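Local coordinates for protein NAD-dependent formate dehydrogenase gamma subunit (Cupriavidus necator, PDB 6VW7) that carries a [2Fe-2S] cluster as the gamma subunit of a cytosolic NAD-dependent formate dehydrogenase, and probably passes electrons on within that enzyme, at residues I20-A23 with R24-I27; R61-V64 with H65-T69; A101-A104 with Q105-L108; L129-C132 with A133-P136; A137-G141 with E142-G146. All coordinates share one frame; numbering follows the deposited sequence.

Interaction 1: residues I20-A23 with R24-I27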
loop_
_atom_site.group_PDB
_atom_site.type_symbol
_atom_site.label_atom_id
_atom_site.label_comp_id
_atom_site.label_asym_id
_atom_site.label_seq_id
_atom_site.Cartn_x
_atom_site.Cartn_y
_atom_site.Cartn_z
ATOM N N ILE A 20 27.445 0.221 13.141
ATOM C CA ILE A 20 26.255 0.483 12.338
ATOM C C ILE A 20 26.118 1.979 12.067
ATOM O O ILE A 20 25.855 2.413 10.932
ATOM C CB ILE A 20 25.004 -0.070 13.045
ATOM C CG1 ILE A 20 24.931 -1.604 12.949
ATOM C CG2 ILE A 20 23.738 0.610 12.515
ATOM C CD1 ILE A 20 23.896 -2.202 13.908
ATOM N N VAL A 21 26.302 2.785 13.112
ATOM C CA VAL A 21 26.201 4.238 12.984
ATOM C C VAL A 21 27.313 4.763 12.084
ATOM O O VAL A 21 27.077 5.588 11.192
ATOM C CB VAL A 21 26.252 4.881 14.383
ATOM C CG1 VAL A 21 26.404 6.380 14.297
ATOM C CG2 VAL A 21 25.036 4.476 15.222
ATOM N N ALA A 22 28.546 4.272 12.297
ATOM C CA ALA A 22 29.700 4.778 11.559
ATOM C C ALA A 22 29.608 4.470 10.069
ATOM O O ALA A 22 30.093 5.256 9.244
ATOM C CB ALA A 22 30.998 4.197 12.133
ATOM N N ALA A 23 29.039 3.320 9.705
ATOM C CA ALA A 23 28.886 2.981 8.295
ATOM C C ALA A 23 27.851 3.875 7.608
ATOM O O ALA A 23 27.887 4.033 6.380
ATOM C CB ALA A 23 28.465 1.518 8.143
ATOM N N ARG A 24 26.922 4.441 8.364
ATOM C CA ARG A 24 25.806 5.181 7.779
ATOM C C ARG A 24 25.911 6.685 7.978
ATOM O O ARG A 24 25.037 7.426 7.508
ATOM C CB ARG A 24 24.484 4.671 8.358
ATOM C CG ARG A 24 24.152 3.273 7.880
ATOM C CD ARG A 24 22.985 2.618 8.602
ATOM N NE ARG A 24 22.722 1.307 8.007
ATOM C CZ ARG A 24 23.495 0.242 8.198
ATOM N NH1 ARG A 24 24.555 0.328 8.983
ATOM N NH2 ARG A 24 23.204 -0.906 7.610
ATOM N N GLN A 25 26.966 7.159 8.629
ATOM C CA GLN A 25 26.912 8.504 9.183
ATOM C C GLN A 25 26.953 9.591 8.108
ATOM O O GLN A 25 26.599 10.741 8.397
ATOM C CB GLN A 25 28.044 8.681 10.202
ATOM C CG GLN A 25 29.423 8.711 9.634
ATOM C CD GLN A 25 30.433 9.016 10.725
ATOM O OE1 GLN A 25 30.420 8.375 11.774
ATOM N NE2 GLN A 25 31.249 10.037 10.519
ATOM N N ASP A 26 27.344 9.257 6.876
ATOM C CA ASP A 26 27.337 10.229 5.790
ATOM C C ASP A 26 26.184 10.019 4.808
ATOM O O ASP A 26 26.186 10.619 3.732
ATOM C CB ASP A 26 28.671 10.203 5.043
ATOM C CG ASP A 26 29.769 10.969 5.782
ATOM O OD1 ASP A 26 29.474 11.565 6.843
ATOM O OD2 ASP A 26 30.925 10.972 5.306
ATOM N N ILE A 27 25.218 9.170 5.134
ATOM C CA ILE A 27 24.053 8.990 4.266
ATOM C C ILE A 27 23.111 10.178 4.459
ATOM O O ILE A 27 22.867 10.595 5.601
ATOM C CB ILE A 27 23.357 7.654 4.554
ATOM C CG1 ILE A 27 24.268 6.491 4.121
ATOM C CG2 ILE A 27 22.018 7.569 3.847
ATOM C CD1 ILE A 27 23.635 5.166 4.252
#
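R24 lies back along the helix over I20, the two side chains running side by side and pointing the same way. The tight part of the contact centres on the carbonyl oxygen of I20. R24 NH1 donates to I20 O at 3.1 Å with an N-H...O angle of 153°, and the oxygen lies at the edge of the guanidinium, in its plane. With CG of R24 anti to its own carbonyl carbon (chi1 -70°) and the chain extended from CG to NE, the arginine comes past the oxygen: CG of R24 is 3.6 Å from I20 O. The same NH1 touches CG2 of I20 at 3.6 Å, so the methyl flanks the charged group. On the backbone, R24 N reaches I20 O only weakly and binds V21 O at 3.1 Å from above the carbonyl plane, a bond between residues three apart. On this packed side I20 meets E37, a long, weak ion-pair partner of R24, and V21 packs on I34, I53 and A56.

The solvent side is looser. A22 and A23 are exposed, and Q25 meets the helix through CB, 3.4 Å from V21 O, and CG, 3.5 Å from A22 O. I27 N bonds back to R24 O at 3.0 Å, closing a type I beta turn from R24 to I27 where the chain leaves helix 14-24.

Interaction 2: residues R61-V64 with H65-T69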
loop_
_atom_site.group_PDB
_atom_site.type_symbol
_atom_site.label_atom_id
_atom_site.label_comp_id
_atom_site.label_asym_id
_atom_site.label_seq_id
_atom_site.Cartn_x
_atom_site.Cartn_y
_atom_site.Cartn_z
ATOM N N ARG A 61 20.958 14.994 21.479
ATOM C CA ARG A 61 20.378 13.770 22.020
ATOM C C ARG A 61 18.858 13.866 22.077
ATOM O O ARG A 61 18.155 12.885 21.803
ATOM C CB ARG A 61 20.952 13.469 23.406
ATOM C CG ARG A 61 22.434 13.055 23.432
ATOM C CD ARG A 61 23.373 14.270 23.421
ATOM N NE ARG A 61 22.711 15.474 23.925
ATOM C CZ ARG A 61 23.101 16.722 23.672
ATOM N NH1 ARG A 61 24.161 16.963 22.916
ATOM N NH2 ARG A 61 22.418 17.735 24.178
ATOM N N ALA A 62 18.327 15.040 22.433
ATOM C CA ALA A 62 16.872 15.197 22.499
ATOM C C ALA A 62 16.237 15.028 21.125
ATOM O O ALA A 62 15.171 14.414 20.988
ATOM C CB ALA A 62 16.514 16.566 23.084
ATOM N N GLU A 63 16.897 15.544 20.091
ATOM C CA GLU A 63 16.405 15.374 18.730
ATOM C C GLU A 63 16.279 13.894 18.376
ATOM O O GLU A 63 15.234 13.441 17.886
ATOM C CB GLU A 63 17.342 16.105 17.769
ATOM C CG GLU A 63 17.220 15.707 16.318
ATOM C CD GLU A 63 15.972 16.268 15.673
ATOM O OE1 GLU A 63 15.371 17.183 16.260
ATOM O OE2 GLU A 63 15.590 15.794 14.579
ATOM N N VAL A 64 17.341 13.118 18.628
ATOM C CA VAL A 64 17.322 11.693 18.313
ATOM C C VAL A 64 16.230 10.987 19.112
ATOM O O VAL A 64 15.444 10.205 18.563
ATOM C CB VAL A 64 18.711 11.071 18.578
ATOM C CG1 VAL A 64 18.681 9.570 18.330
ATOM C CG2 VAL A 64 19.764 11.735 17.697
ATOM N N HIS A 65 16.165 11.250 20.424
ATOM C CA HIS A 65 15.131 10.621 21.236
ATOM C C HIS A 65 13.733 11.002 20.747
ATOM O O HIS A 65 12.814 10.170 20.767
ATOM C CB HIS A 65 15.323 10.991 22.709
ATOM C CG HIS A 65 14.286 10.405 23.613
ATOM N ND1 HIS A 65 13.243 11.146 24.125
ATOM C CD2 HIS A 65 14.123 9.146 24.084
ATOM C CE1 HIS A 65 12.485 10.371 24.880
ATOM N NE2 HIS A 65 12.996 9.152 24.872
ATOM N N GLY A 66 13.555 12.235 20.275
ATOM C CA GLY A 66 12.245 12.641 19.783
ATOM C C GLY A 66 11.835 11.887 18.530
ATOM O O GLY A 66 10.654 11.579 18.333
ATOM N N VAL A 67 12.801 11.572 17.665
ATOM C CA VAL A 67 12.503 10.758 16.490
ATOM C C VAL A 67 12.109 9.344 16.908
ATOM O O VAL A 67 11.096 8.804 16.447
ATOM C CB VAL A 67 13.706 10.764 15.528
ATOM C CG1 VAL A 67 13.567 9.680 14.429
ATOM C CG2 VAL A 67 13.881 12.171 14.925
ATOM N N ILE A 68 12.889 8.735 17.809
ATOM C CA ILE A 68 12.577 7.387 18.279
ATOM C C ILE A 68 11.174 7.344 18.864
ATOM O O ILE A 68 10.396 6.419 18.592
ATOM C CB ILE A 68 13.629 6.921 19.306
ATOM C CG1 ILE A 68 15.005 6.779 18.653
ATOM C CG2 ILE A 68 13.210 5.606 19.929
ATOM C CD1 ILE A 68 16.158 6.663 19.671
ATOM N N THR A 69 10.822 8.360 19.658
ATOM C CA THR A 69 9.516 8.413 20.301
ATOM C C THR A 69 8.386 8.673 19.305
ATOM O O THR A 69 7.275 8.160 19.484
ATOM C CB THR A 69 9.538 9.495 21.389
ATOM O OG1 THR A 69 10.397 9.066 22.454
ATOM C CG2 THR A 69 8.155 9.753 21.941
#
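V64 and I68, one turn apart on the same side of a helix, touch through branch ends: CG1 of V64 meets CD1 of I68 at 4.1 Å. I68 CG1 also packs on the carbonyl oxygen of V64, at 3.5 Å. A second pair, E63 and V67, makes a sparser contact in which OE2 of E63 comes within 4.0 Å of V67 CG2; the glutamate chain bends at chi2 (75°) to bring it there.

Behind both pairs stands the i to i+4 bonding of an alpha helix. I68 N donates to V64 O at 3.0 Å, close to straight at 170°, and V67 N donates to E63 O at 3.1 Å. H65 N to R61 O is similarly straight, with an angle of 172°. G66 N completes the series to A62 O at 2.8 Å. At the far end H65 O accepts two bonds, from T69 N and T69 OG1, which arrive from opposite faces of its plane.

Further out, S60 OG is hydrogen-bonded to E63 N at the start of the helix. V64 packs on V50 and I53 of helix 50-57, while V67 meets L31, L32 and L35 of helix 31-42. R285 of the beta subunit packs against E63.

Interaction 3: residues A101-A104 with Q105-L108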
loop_
_atom_site.group_PDB
_atom_site.type_symbol
_atom_site.label_atom_id
_atom_site.label_comp_id
_atom_site.label_asym_id
_atom_site.label_seq_id
_atom_site.Cartn_x
_atom_site.Cartn_y
_atom_site.Cartn_z
ATOM N N ALA A 101 -9.501 -8.990 17.668
ATOM C CA ALA A 101 -8.664 -8.290 18.641
ATOM C C ALA A 101 -9.108 -8.582 20.072
ATOM O O ALA A 101 -8.272 -8.709 20.975
ATOM C CB ALA A 101 -8.687 -6.788 18.369
ATOM N N GLU A 102 -10.418 -8.675 20.304
ATOM C CA GLU A 102 -10.897 -9.038 21.631
ATOM C C GLU A 102 -10.484 -10.458 21.979
ATOM O O GLU A 102 -10.048 -10.731 23.103
ATOM C CB GLU A 102 -12.417 -8.909 21.705
ATOM C CG GLU A 102 -12.952 -7.515 21.505
ATOM C CD GLU A 102 -14.422 -7.523 21.114
ATOM O OE1 GLU A 102 -14.928 -6.477 20.646
ATOM O OE2 GLU A 102 -15.066 -8.586 21.263
ATOM N N HIS A 103 -10.621 -11.381 21.023
ATOM C CA HIS A 103 -10.228 -12.761 21.279
ATOM C C HIS A 103 -8.735 -12.872 21.541
ATOM O O HIS A 103 -8.308 -13.596 22.447
ATOM C CB HIS A 103 -10.611 -13.665 20.111
ATOM C CG HIS A 103 -10.042 -15.042 20.231
ATOM N ND1 HIS A 103 -10.515 -15.960 21.144
ATOM C CD2 HIS A 103 -9.008 -15.644 19.595
ATOM C CE1 HIS A 103 -9.813 -17.076 21.052
ATOM N NE2 HIS A 103 -8.892 -16.911 20.119
ATOM N N ALA A 104 -7.924 -12.175 20.741
ATOM C CA ALA A 104 -6.479 -12.280 20.886
ATOM C C ALA A 104 -6.038 -11.899 22.292
ATOM O O ALA A 104 -5.164 -12.553 22.872
ATOM C CB ALA A 104 -5.783 -11.402 19.848
ATOM N N GLN A 105 -6.655 -10.869 22.867
ATOM C CA GLN A 105 -6.288 -10.447 24.215
ATOM C C GLN A 105 -6.734 -11.466 25.257
ATOM O O GLN A 105 -6.010 -11.727 26.224
ATOM C CB GLN A 105 -6.890 -9.074 24.500
ATOM C CG GLN A 105 -6.235 -7.965 23.691
ATOM C CD GLN A 105 -7.014 -6.665 23.733
ATOM O OE1 GLN A 105 -6.811 -5.830 24.612
ATOM N NE2 GLN A 105 -7.913 -6.489 22.771
ATOM N N ARG A 106 -7.910 -12.074 25.068
ATOM C CA ARG A 106 -8.334 -13.132 25.983
ATOM C C ARG A 106 -7.437 -14.360 25.864
ATOM O O ARG A 106 -7.039 -14.942 26.877
ATOM C CB ARG A 106 -9.804 -13.491 25.740
ATOM C CG ARG A 106 -10.780 -12.384 26.142
ATOM C CD ARG A 106 -12.254 -12.800 26.034
ATOM N NE ARG A 106 -12.573 -13.476 24.778
ATOM C CZ ARG A 106 -13.220 -12.900 23.768
ATOM N NH1 ARG A 106 -13.627 -11.640 23.871
ATOM N NH2 ARG A 106 -13.471 -13.581 22.655
ATOM N N ALA A 107 -7.110 -14.770 24.637
ATOM C CA ALA A 107 -6.314 -15.978 24.454
ATOM C C ALA A 107 -4.884 -15.780 24.946
ATOM O O ALA A 107 -4.272 -16.707 25.489
ATOM C CB ALA A 107 -6.327 -16.395 22.984
ATOM N N LEU A 108 -4.337 -14.580 24.766
ATOM C CA LEU A 108 -2.981 -14.282 25.211
ATOM C C LEU A 108 -2.914 -13.739 26.634
ATOM O O LEU A 108 -1.840 -13.760 27.237
ATOM C CB LEU A 108 -2.328 -13.286 24.249
ATOM C CG LEU A 108 -2.191 -13.822 22.824
ATOM C CD1 LEU A 108 -1.785 -12.710 21.872
ATOM C CD2 LEU A 108 -1.197 -14.981 22.771
#
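This is an intrahelical contact, between side chains and backbone one turn apart in the last two turns of helix 97-108, which lies against helix 150-160 and strand 121-126. The side-chain hydrogen bond across the contact is that of Q105, whose NE2 donates to A101 O at 2.9 Å with an almost straight N-H...O angle of 171°. Q105 N donates to the same oxygen at 3.3 Å, and the two donors approach from opposite faces of the A101 carbonyl plane. The oxygen lies in the plane of the Q105 amide. A chi1 of -70° sets CG of Q105 beside the backbone N, and the straight chain carries NE2 back one turn, to arrive from above the A101 carbonyl plane.

R106 takes a neighbouring track. Its chain bends at chi3, and one guanidinium face settles over E102 O and H103 CA, with NH2 3.6 Å from H103 CA. R106 NH2 meets the H103 ring at its edge, the two planes being 67° apart. E102 OE2 is 4.3 Å from R106 NH1, beyond a salt bridge but near enough that some electrostatic attraction is likely.

A107 CB sits over a face of the H103 ring, 4.2 Å from its centroid, a CH-pi contact. H103 NE2 is taken up by D154 of helix 150-160. A104 and L108 meet F153 on that same helix, and L108 also packs on L123. This split, with A101, A104 and L108 buried and E102 and R106 exposed, is that of an amphipathic helix flanking the sheet of a thioredoxin-like domain.

Interaction 4: residues L129-C132 with A133-P136. With FES (Fe2/s2 (inorganic) cluster), chain E.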
loop_
_atom_site.group_PDB
_atom_site.type_symbol
_atom_site.label_atom_id
_atom_site.label_comp_id
_atom_site.label_asym_id
_atom_site.label_seq_id
_atom_site.Cartn_x
_atom_site.Cartn_y
_atom_site.Cartn_z
ATOM N N LEU A 129 -2.162 -3.797 6.490
ATOM C CA LEU A 129 -1.005 -4.509 5.965
ATOM C C LEU A 129 -1.031 -4.612 4.447
ATOM O O LEU A 129 -0.247 -5.380 3.872
ATOM C CB LEU A 129 -0.929 -5.903 6.580
ATOM C CG LEU A 129 -0.664 -5.891 8.089
ATOM C CD1 LEU A 129 -1.061 -7.223 8.755
ATOM C CD2 LEU A 129 0.810 -5.575 8.328
ATOM N N GLY A 130 -1.916 -3.859 3.783
ATOM C CA GLY A 130 -2.087 -4.030 2.356
ATOM C C GLY A 130 -2.641 -5.389 1.987
ATOM O O GLY A 130 -2.476 -5.833 0.853
ATOM N N GLN A 131 -3.317 -6.053 2.926
ATOM C CA GLN A 131 -3.971 -7.337 2.719
ATOM C C GLN A 131 -5.491 -7.192 2.782
ATOM O O GLN A 131 -6.189 -8.108 3.223
ATOM C CB GLN A 131 -3.499 -8.342 3.769
ATOM C CG GLN A 131 -1.948 -8.455 3.912
ATOM C CD GLN A 131 -1.270 -8.683 2.595
ATOM O OE1 GLN A 131 -1.705 -9.514 1.802
ATOM N NE2 GLN A 131 -0.201 -7.925 2.334
ATOM N N CYS A 132 -5.990 -6.029 2.358
ATOM C CA CYS A 132 -7.334 -5.563 2.700
ATOM C C CYS A 132 -8.455 -6.394 2.080
ATOM O O CYS A 132 -9.612 -6.259 2.503
ATOM C CB CYS A 132 -7.497 -4.114 2.269
ATOM S SG CYS A 132 -6.049 -3.094 2.604
ATOM N N ALA A 133 -8.166 -7.182 1.054
ATOM C CA ALA A 133 -9.173 -8.050 0.456
ATOM C C ALA A 133 -9.161 -9.469 1.012
ATOM O O ALA A 133 -9.943 -10.307 0.545
ATOM C CB ALA A 133 -8.987 -8.100 -1.062
ATOM N N CYS A 134 -8.288 -9.783 1.973
ATOM C CA CYS A 134 -8.247 -11.130 2.533
ATOM C C CYS A 134 -8.040 -11.078 4.040
ATOM O O CYS A 134 -7.337 -11.909 4.623
ATOM C CB CYS A 134 -7.173 -11.979 1.853
ATOM S SG CYS A 134 -5.468 -11.421 2.061
ATOM N N GLY A 135 -8.674 -10.108 4.691
ATOM C CA GLY A 135 -8.595 -9.987 6.127
ATOM C C GLY A 135 -9.581 -10.891 6.830
ATOM O O GLY A 135 -10.303 -11.663 6.189
ATOM N N PRO A 136 -9.628 -10.828 8.173
ATOM C CA PRO A 136 -8.737 -10.035 9.028
ATOM C C PRO A 136 -7.278 -10.490 8.895
ATOM O O PRO A 136 -7.000 -11.692 8.762
ATOM C CB PRO A 136 -9.266 -10.301 10.444
ATOM C CG PRO A 136 -10.675 -10.740 10.243
ATOM C CD PRO A 136 -10.668 -11.509 8.959
HETATM FE FE1 FES E . -6.338 -4.634 7.357
HETATM FE FE2 FES E . -5.735 -3.362 5.056
HETATM S S1 FES E . -4.882 -5.287 5.806
HETATM S S2 FES E . -7.341 -2.871 6.553
HETATM O O HOH W 1 -11.297 -8.749 3.319
#
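Q131 to C134 form a type I beta turn, closed by C134 N donating to Q131 O at 3.0 Å, with the donor above the carbonyl plane; the peptide bond preceding P136 is cis. A water spans the next step, giving a hydrogen to C132 O and accepting one from G135 N.

C132 carries the link to the cluster. Its SG binds iron FE2 of the [2Fe-2S] cluster at 2.5 Å, and C128 supplies the second thiolate on that iron. With chi1 at -41°, SG of C132 lies anti to its carbonyl carbon, on the cluster side of the turn. The backbone ahead of it wraps around sulfide S1: L129 N stands 3.2 Å and Q131 N 3.4 Å from S1, distances at which the amides could help to stabilise the cluster's charge. CB of Q131 touches the same sulfide at 3.9 Å; its approach to C134 SG, 4.0 Å, is less certain because C134 has two conformers. G130, with its positive phi, allows the chain to turn between these two amides.

Q131 bends at chi2 (-52°), which swings its amide back so that NE2 donates to L129 O at 3.0 Å, braced across the loop. The amide's polar atoms also meet the beta subunit: OE1 accepts a hydrogen bond from the hydroxyl of T14, and NE2 is hydrogen-bonded to S13 OG, both of that subunit. G130 O and A133 O receive its R194 and R374. A cysteine-bearing cluster loop followed by a cis-proline just before the hairpin matches the thioredoxin-like ferredoxin fold of the complex I 24 kDa family.

Interaction 5: residues A137-G141 with E142-G146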
loop_
_atom_site.group_PDB
_atom_site.type_symbol
_atom_site.label_atom_id
_atom_site.label_comp_id
_atom_site.label_asym_id
_atom_site.label_seq_id
_atom_site.Cartn_x
_atom_site.Cartn_y
_atom_site.Cartn_z
ATOM N N ALA A 137 -6.366 -9.523 8.876
ATOM C CA ALA A 137 -4.973 -9.781 8.566
ATOM C C ALA A 137 -4.135 -9.736 9.837
ATOM O O ALA A 137 -4.409 -8.952 10.752
ATOM C CB ALA A 137 -4.454 -8.765 7.547
ATOM N N VAL A 138 -3.123 -10.602 9.889
ATOM C CA VAL A 138 -2.168 -10.671 10.990
ATOM C C VAL A 138 -0.781 -10.869 10.395
ATOM O O VAL A 138 -0.618 -11.599 9.413
ATOM C CB VAL A 138 -2.514 -11.810 11.977
ATOM C CG1 VAL A 138 -1.387 -12.022 12.991
ATOM C CG2 VAL A 138 -3.820 -11.502 12.709
ATOM N N MET A 139 0.214 -10.203 10.974
ATOM C CA MET A 139 1.610 -10.418 10.622
ATOM C C MET A 139 2.387 -10.852 11.858
ATOM O O MET A 139 2.269 -10.230 12.918
ATOM C CB MET A 139 2.241 -9.149 10.035
ATOM C CG MET A 139 3.684 -9.368 9.493
ATOM S SD MET A 139 4.236 -7.920 8.553
ATOM C CE MET A 139 4.258 -8.560 6.896
ATOM N N VAL A 140 3.186 -11.908 11.719
ATOM C CA VAL A 140 4.076 -12.369 12.780
ATOM C C VAL A 140 5.492 -12.309 12.230
ATOM O O VAL A 140 5.847 -13.067 11.317
ATOM C CB VAL A 140 3.731 -13.778 13.272
ATOM C CG1 VAL A 140 4.602 -14.121 14.472
ATOM C CG2 VAL A 140 2.253 -13.867 13.629
ATOM N N GLY A 141 6.293 -11.403 12.778
ATOM C CA GLY A 141 7.582 -11.101 12.208
ATOM C C GLY A 141 7.345 -10.472 10.855
ATOM O O GLY A 141 6.890 -9.330 10.762
ATOM N N GLU A 142 7.626 -11.221 9.795
ATOM C CA GLU A 142 7.274 -10.806 8.445
ATOM C C GLU A 142 6.390 -11.833 7.749
ATOM O O GLU A 142 6.221 -11.767 6.525
ATOM C CB GLU A 142 8.550 -10.500 7.644
ATOM C CG GLU A 142 9.343 -9.342 8.286
ATOM C CD GLU A 142 10.643 -8.959 7.572
ATOM O OE1 GLU A 142 11.114 -9.707 6.684
ATOM O OE2 GLU A 142 11.171 -7.865 7.889
ATOM N N GLN A 143 5.817 -12.777 8.493
ATOM C CA GLN A 143 4.927 -13.783 7.921
ATOM C C GLN A 143 3.472 -13.319 8.024
ATOM O O GLN A 143 2.968 -13.079 9.128
ATOM C CB GLN A 143 5.108 -15.127 8.618
ATOM C CG GLN A 143 6.548 -15.735 8.526
ATOM C CD GLN A 143 7.415 -15.145 7.394
ATOM O OE1 GLN A 143 7.175 -15.388 6.207
ATOM N NE2 GLN A 143 8.433 -14.372 7.773
ATOM N N LEU A 144 2.786 -13.246 6.889
ATOM C CA LEU A 144 1.404 -12.779 6.854
ATOM C C LEU A 144 0.419 -13.936 6.954
ATOM O O LEU A 144 0.702 -15.064 6.536
ATOM C CB LEU A 144 1.129 -12.010 5.569
ATOM C CG LEU A 144 1.838 -10.673 5.568
ATOM C CD1 LEU A 144 2.087 -10.179 4.121
ATOM C CD2 LEU A 144 1.024 -9.694 6.398
ATOM N N HIS A 145 -0.749 -13.639 7.524
ATOM C CA HIS A 145 -1.839 -14.598 7.618
ATOM C C HIS A 145 -3.116 -13.852 7.287
ATOM O O HIS A 145 -3.321 -12.744 7.781
ATOM C CB HIS A 145 -1.914 -15.231 9.017
ATOM C CG HIS A 145 -0.663 -15.961 9.407
ATOM N ND1 HIS A 145 -0.440 -17.280 9.074
ATOM C CD2 HIS A 145 0.438 -15.551 10.082
ATOM C CE1 HIS A 145 0.743 -17.653 9.530
ATOM N NE2 HIS A 145 1.299 -16.621 10.141
ATOM N N GLY A 146 -3.937 -14.434 6.413
ATOM C CA GLY A 146 -5.194 -13.852 6.008
ATOM C C GLY A 146 -6.358 -14.689 6.513
ATOM O O GLY A 146 -6.198 -15.839 6.925
#
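M139 lays its terminal methyl against L144: CE is 3.5 Å from both CG and CD2 of the leucine, tighter than usual for carbon pairs. The two residues are the non-hydrogen-bonded pair of a beta hairpin, strands 138-140 and 143-145, which ends the sheet of this thioredoxin-like domain. CG of M139 is anti to its backbone N, and the chain bends at chi3 (-110°), turning CE across to the neighbouring strand. Around this pair, M139 packs on P229 and L144 on A17 of the beta subunit, and L129 and Q131 of the cluster loop lie close by.

The other face of the hairpin holds V138, V140, Q143 and H145. Here V140 CG2 comes within 4.3 Å of H145 CD2 at an oblique angle to the ring, and L156 of helix 150-160 lies against both residues. On this same face V138 and V140 also pack on V84 of the adjoining strand 82-87.

The strands run antiparallel, with 155° between their axes, and their closest approach is 4.7 Å. V138 and H145 bond in both directions, with V138 N to H145 O at 3.0 Å and H145 N to V138 O at 2.8 Å. Between the hydrogen-bonded pairs, M139 CA makes a CA-H...O contact with Q143 O at 3.3 Å. G141 and E142 form the corner of a type II' turn, whose first corner position needs a positive phi that favours glycine. At its mouth V140 N donates to Q143 O, 2.9 Å away and nearly straight at 170°.

How the interactions relate
From the N terminus, all five contacts follow in series; each joins adjoining segments, so none encloses or crosses another. Interaction 1 finishes helix 14-24, and interaction 2 belongs to helix 61-70, its centre about 17 Å away in the same helical portion, where helices 31-42 and 50-57 pack against both. The chain then enters the sheet-bearing part that holds the cluster. Interaction 3 lies on helix 97-108, about 33 Å from interaction 2 between centres, on the opposite side of the chain's centre. Interactions 4 and 5 adjoin directly: the cluster loop runs straight into the hairpin, and CB of Q131 rests 3.9 Å from CB of A137, joining the cluster site to the sheet.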